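Local atomic coordinates of Maltose/maltodextrin transport permease homologue (Bdellovibrio bacteriovorus HD100, PDB entry 6FFL), a protein that probably takes up maltose and maltodextrins as an ABC transporter permease fused to a solute-binding domain, the part crystallised here with maltotriose. Residues A[193-204]-A[354-362]. Residues are numbered along the deposited sequence; the frame is centred on the assembly and turned at random. Where two conformers were deposited one is given.
Sequences LKDTFQFILKLR and LRIQYQKVL
Leu354 meets Leu193 methyl to methyl, Leu354 CD2 lying 3.6 Å from Leu193 CD2, at the N-terminal end of two helix segments that run in the same general direction, their axes 40° apart and 11.1 Å at closest approach. The next residue, Arg355, belongs to the glycan pocket: it touches a bound glucose unit and forms salt bridges with Glu43, Glu163 and Asp352, so the same turn of helix 346-362 serves both the interhelical packing, through Leu354, and the sugar pocket, through Arg355. Tyr358 spans the wide axial separation. With CG anti to the backbone N, its ring lies over the rim of one face of the Phe197 ring; the planes are 10° from parallel and the centroids 4.4 Å apart, but the rings are slid aside with little overlap. Beyond the ring, Tyr358 OH donates to Phe197 O at 2.9 Å, in the carbonyl plane and on a lone pair. That oxygen also accepts the helical bond from Leu201 N. Ile200 CG2 lies at the Tyr358 ring edge, while Phe167 packs edge-to-face against the tyrosine. In this solute-binding protein of the PBP clan, whose two lobes hold the sugar between them, helix 191-205 and helix 346-362, the last but one of the modelled chain, join here with helix 368-384, whose Ala371 touches both Phe197 and Val361. Val361 CG1 rests 3.8 Å from Leu201 CD1, and its carbonyl oxygen receives a bond from a water that accepts from Arg204 NH2. At Leu362, the last residue of its helix, CD2 packs against Leu201 CD2, and the carbonyl oxygen takes a nearly straight bond from Arg204 NH1 (2.9 Å, 162° at the hydrogen), close to the guanidinium plane. Leu201 CD2 lies over one guanidinium face, 3.6 Å above its plane.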
loop_
_atom_site.group_PDB
_atom_site.type_symbol
_atom_site.label_atom_id
_atom_site.label_comp_id
_atom_site.label_asym_id
_atom_site.label_seq_id
_atom_site.Cartn_x
_atom_site.Cartn_y
_atom_site.Cartn_z
ATOM N N LEU A 193 -9.195 -18.481 1.246
ATOM C CA LEU A 193 -7.968 -18.289 0.475
ATOM C C LEU A 193 -7.965 -19.151 -0.784
ATOM O O LEU A 193 -7.556 -18.687 -1.855
ATOM C CB LEU A 193 -6.734 -18.578 1.333
ATOM C CG LEU A 193 -5.415 -18.300 0.606
ATOM C CD1 LEU A 193 -5.295 -16.822 0.160
ATOM C CD2 LEU A 193 -4.214 -18.722 1.466
ATOM N N LYS A 194 -8.408 -20.410 -0.682
ATOM C CA LYS A 194 -8.513 -21.240 -1.881
ATOM C C LYS A 194 -9.392 -20.562 -2.927
ATOM O O LYS A 194 -9.032 -20.495 -4.111
ATOM C CB LYS A 194 -9.068 -22.619 -1.521
ATOM C CG LYS A 194 -9.275 -23.543 -2.724
ATOM C CD LYS A 194 -10.146 -24.728 -2.345
ATOM C CE LYS A 194 -11.526 -24.267 -1.894
ATOM N NZ LYS A 194 -12.555 -24.475 -2.948
ATOM N N ASP A 195 -10.539 -20.022 -2.496
ATOM C CA ASP A 195 -11.474 -19.386 -3.422
ATOM C C ASP A 195 -10.871 -18.125 -4.037
ATOM O O ASP A 195 -11.126 -17.811 -5.210
ATOM C CB ASP A 195 -12.785 -19.047 -2.702
ATOM C CG ASP A 195 -13.684 -20.265 -2.482
ATOM O OD1 ASP A 195 -13.407 -21.352 -3.035
ATOM O OD2 ASP A 195 -14.683 -20.126 -1.747
ATOM N N THR A 196 -10.082 -17.384 -3.255
ATOM C CA THR A 196 -9.381 -16.213 -3.777
ATOM C C THR A 196 -8.384 -16.610 -4.858
ATOM O O THR A 196 -8.325 -15.992 -5.929
ATOM C CB THR A 196 -8.656 -15.488 -2.634
ATOM O OG1 THR A 196 -9.621 -14.993 -1.694
ATOM C CG2 THR A 196 -7.857 -14.314 -3.169
ATOM N N PHE A 197 -7.561 -17.619 -4.568
ATOM C CA PHE A 197 -6.665 -18.172 -5.574
ATOM C C PHE A 197 -7.424 -18.557 -6.834
ATOM O O PHE A 197 -6.981 -18.264 -7.953
ATOM C CB PHE A 197 -5.940 -19.404 -5.026
ATOM C CG PHE A 197 -4.877 -19.097 -4.008
ATOM C CD1 PHE A 197 -4.431 -17.800 -3.800
ATOM C CD2 PHE A 197 -4.337 -20.119 -3.237
ATOM C CE1 PHE A 197 -3.437 -17.532 -2.868
ATOM C CE2 PHE A 197 -3.348 -19.859 -2.290
ATOM C CZ PHE A 197 -2.904 -18.552 -2.106
ATOM N N GLN A 198 -8.571 -19.226 -6.675
ATOM C CA GLN A 198 -9.291 -19.698 -7.854
ATOM C C GLN A 198 -9.954 -18.555 -8.603
ATOM O O GLN A 198 -10.049 -18.609 -9.838
ATOM C CB GLN A 198 -10.325 -20.761 -7.468
ATOM C CG GLN A 198 -9.733 -21.902 -6.648
ATOM C CD GLN A 198 -10.708 -23.039 -6.366
ATOM O OE1 GLN A 198 -10.452 -24.191 -6.726
ATOM N NE2 GLN A 198 -11.824 -22.722 -5.714
ATOM N N PHE A 199 -10.430 -17.538 -7.880
ATOM C CA PHE A 199 -11.079 -16.392 -8.516
ATOM C C PHE A 199 -10.128 -15.700 -9.477
ATOM O O PHE A 199 -10.495 -15.382 -10.616
ATOM C CB PHE A 199 -11.570 -15.417 -7.437
ATOM C CG PHE A 199 -12.170 -14.147 -7.981
ATOM C CD1 PHE A 199 -13.379 -14.165 -8.665
ATOM C CD2 PHE A 199 -11.517 -12.939 -7.804
ATOM C CE1 PHE A 199 -13.924 -13.000 -9.157
ATOM C CE2 PHE A 199 -12.060 -11.767 -8.299
ATOM C CZ PHE A 199 -13.256 -11.796 -8.970
ATOM N N ILE A 200 -8.884 -15.493 -9.052
ATOM C CA ILE A 200 -7.943 -14.801 -9.919
ATOM C C ILE A 200 -7.483 -15.713 -11.054
ATOM O O ILE A 200 -7.299 -15.259 -12.188
ATOM C CB ILE A 200 -6.784 -14.241 -9.082
ATOM C CG1 ILE A 200 -7.284 -13.000 -8.328
ATOM C CG2 ILE A 200 -5.580 -13.885 -9.947
ATOM C CD1 ILE A 200 -6.281 -12.430 -7.415
ATOM N N LEU A 201 -7.328 -17.018 -10.793
ATOM C CA LEU A 201 -7.059 -17.932 -11.899
ATOM C C LEU A 201 -8.168 -17.878 -12.941
ATOM O O LEU A 201 -7.906 -17.952 -14.148
ATOM C CB LEU A 201 -6.889 -19.367 -11.389
ATOM C CG LEU A 201 -5.588 -19.729 -10.689
ATOM C CD1 LEU A 201 -5.691 -21.165 -10.201
ATOM C CD2 LEU A 201 -4.425 -19.594 -11.636
ATOM N N LYS A 202 -9.416 -17.757 -12.494
ATOM C CA LYS A 202 -10.528 -17.699 -13.440
ATOM C C LYS A 202 -10.468 -16.422 -14.268
ATOM O O LYS A 202 -10.687 -16.456 -15.484
ATOM C CB LYS A 202 -11.854 -17.806 -12.678
ATOM C CG LYS A 202 -13.120 -17.720 -13.522
ATOM C CD LYS A 202 -14.341 -18.007 -12.646
ATOM C CE LYS A 202 -15.651 -17.897 -13.415
ATOM N NZ LYS A 202 -15.961 -16.484 -13.772
ATOM N N LEU A 203 -10.164 -15.287 -13.631
ATOM C CA LEU A 203 -10.010 -14.040 -14.380
ATOM C C LEU A 203 -8.937 -14.167 -15.456
ATOM O O LEU A 203 -9.090 -13.636 -16.561
ATOM C CB LEU A 203 -9.662 -12.894 -13.430
ATOM C CG LEU A 203 -10.693 -12.433 -12.395
ATOM C CD1 LEU A 203 -10.135 -11.295 -11.557
ATOM C CD2 LEU A 203 -11.994 -12.027 -13.058
ATOM N N ARG A 204 -7.851 -14.888 -15.156
ATOM C CA ARG A 204 -6.729 -14.971 -16.086
ATOM C C ARG A 204 -6.964 -16.005 -17.177
ATOM O O ARG A 204 -6.629 -15.765 -18.344
ATOM C CB ARG A 204 -5.438 -15.295 -15.319
ATOM C CG ARG A 204 -4.157 -15.269 -16.160
ATOM C CD ARG A 204 -2.967 -15.913 -15.413
ATOM N NE ARG A 204 -3.108 -17.366 -15.365
ATOM C CZ ARG A 204 -2.279 -18.187 -14.722
ATOM N NH1 ARG A 204 -1.232 -17.700 -14.072
ATOM N NH2 ARG A 204 -2.497 -19.495 -14.739
ATOM N N LEU A 354 2.325 -16.223 1.663
ATOM C CA LEU A 354 1.339 -16.060 0.601
ATOM C C LEU A 354 2.010 -15.825 -0.745
ATOM O O LEU A 354 1.580 -16.374 -1.770
ATOM C CB LEU A 354 0.397 -14.906 0.939
ATOM C CG LEU A 354 -0.669 -15.164 1.997
ATOM C CD1 LEU A 354 -1.392 -13.852 2.296
ATOM C CD2 LEU A 354 -1.651 -16.235 1.507
ATOM N N ARG A 355 3.073 -15.020 -0.773
ATOM C CA ARG A 355 3.710 -14.734 -2.055
ATOM C C ARG A 355 4.338 -15.988 -2.645
ATOM O O ARG A 355 4.199 -16.253 -3.845
ATOM C CB ARG A 355 4.757 -13.634 -1.908
ATOM C CG ARG A 355 5.262 -13.103 -3.251
ATOM C CD ARG A 355 6.440 -12.143 -3.070
ATOM N NE ARG A 355 6.047 -10.932 -2.352
ATOM C CZ ARG A 355 6.367 -10.668 -1.089
ATOM N NH1 ARG A 355 7.097 -11.525 -0.388
ATOM N NH2 ARG A 355 5.957 -9.539 -0.530
ATOM N N ILE A 356 5.032 -16.769 -1.815
ATOM C CA ILE A 356 5.665 -17.994 -2.289
ATOM C C ILE A 356 4.622 -18.949 -2.857
ATOM O O ILE A 356 4.774 -19.470 -3.969
ATOM C CB ILE A 356 6.462 -18.648 -1.147
ATOM C CG1 ILE A 356 7.698 -17.816 -0.815
ATOM C CG2 ILE A 356 6.850 -20.101 -1.501
ATOM C CD1 ILE A 356 8.258 -18.122 0.565
ATOM N N GLN A 357 3.532 -19.169 -2.113
ATOM C CA GLN A 357 2.567 -20.180 -2.534
ATOM C C GLN A 357 1.798 -19.741 -3.774
ATOM O O GLN A 357 1.591 -20.549 -4.690
ATOM C CB GLN A 357 1.607 -20.518 -1.390
ATOM C CG GLN A 357 2.283 -21.088 -0.153
ATOM C CD GLN A 357 3.346 -22.129 -0.466
ATOM O OE1 GLN A 357 3.148 -23.026 -1.290
ATOM N NE2 GLN A 357 4.483 -22.018 0.204
ATOM N N TYR A 358 1.367 -18.470 -3.843
ATOM C CA TYR A 358 0.583 -18.083 -5.017
ATOM C C TYR A 358 1.450 -17.999 -6.265
ATOM O O TYR A 358 0.955 -18.220 -7.374
ATOM C CB TYR A 358 -0.172 -16.759 -4.817
ATOM C CG TYR A 358 -1.392 -16.662 -5.755
ATOM C CD1 TYR A 358 -2.165 -17.794 -6.027
ATOM C CD2 TYR A 358 -1.728 -15.479 -6.395
ATOM C CE1 TYR A 358 -3.277 -17.740 -6.873
ATOM C CE2 TYR A 358 -2.829 -15.408 -7.243
ATOM C CZ TYR A 358 -3.601 -16.544 -7.480
ATOM O OH TYR A 358 -4.701 -16.504 -8.324
ATOM N N GLN A 359 2.741 -17.708 -6.114
ATOM C CA GLN A 359 3.619 -17.764 -7.279
ATOM C C GLN A 359 3.616 -19.160 -7.880
ATOM O O GLN A 359 3.602 -19.318 -9.106
ATOM C CB GLN A 359 5.043 -17.342 -6.901
ATOM C CG GLN A 359 5.962 -17.076 -8.093
ATOM C CD GLN A 359 6.590 -18.343 -8.664
ATOM O OE1 GLN A 359 6.710 -19.359 -7.978
ATOM N NE2 GLN A 359 6.987 -18.287 -9.934
ATOM N N LYS A 360 3.602 -20.185 -7.027
ATOM C CA LYS A 360 3.599 -21.556 -7.524
ATOM C C LYS A 360 2.268 -21.907 -8.169
ATOM O O LYS A 360 2.229 -22.663 -9.145
ATOM C CB LYS A 360 3.899 -22.522 -6.381
ATOM C CG LYS A 360 5.298 -22.405 -5.808
ATOM C CD LYS A 360 5.416 -23.308 -4.581
ATOM C CE LYS A 360 6.819 -23.317 -4.007
ATOM N NZ LYS A 360 6.905 -24.222 -2.827
ATOM N N VAL A 361 1.164 -21.400 -7.613
ATOM C CA VAL A 361 -0.141 -21.600 -8.236
ATOM C C VAL A 361 -0.167 -20.967 -9.619
ATOM O O VAL A 361 -0.554 -21.600 -10.612
ATOM C CB VAL A 361 -1.253 -21.009 -7.355
ATOM C CG1 VAL A 361 -2.603 -21.148 -8.062
ATOM C CG2 VAL A 361 -1.278 -21.676 -6.014
ATOM N N LEU A 362 0.204 -19.687 -9.694
ATOM C CA LEU A 362 0.160 -18.992 -10.977
ATOM C C LEU A 362 1.128 -19.597 -11.980
ATOM O O LEU A 362 0.869 -19.558 -13.188
ATOM C CB LEU A 362 0.455 -17.509 -10.780
ATOM C CG LEU A 362 -0.625 -16.778 -9.981
ATOM C CD1 LEU A 362 -0.239 -15.334 -9.784
ATOM C CD2 LEU A 362 -1.988 -16.869 -10.660
HETATM O O HOH W 1 -1.810 -21.889 -13.063
#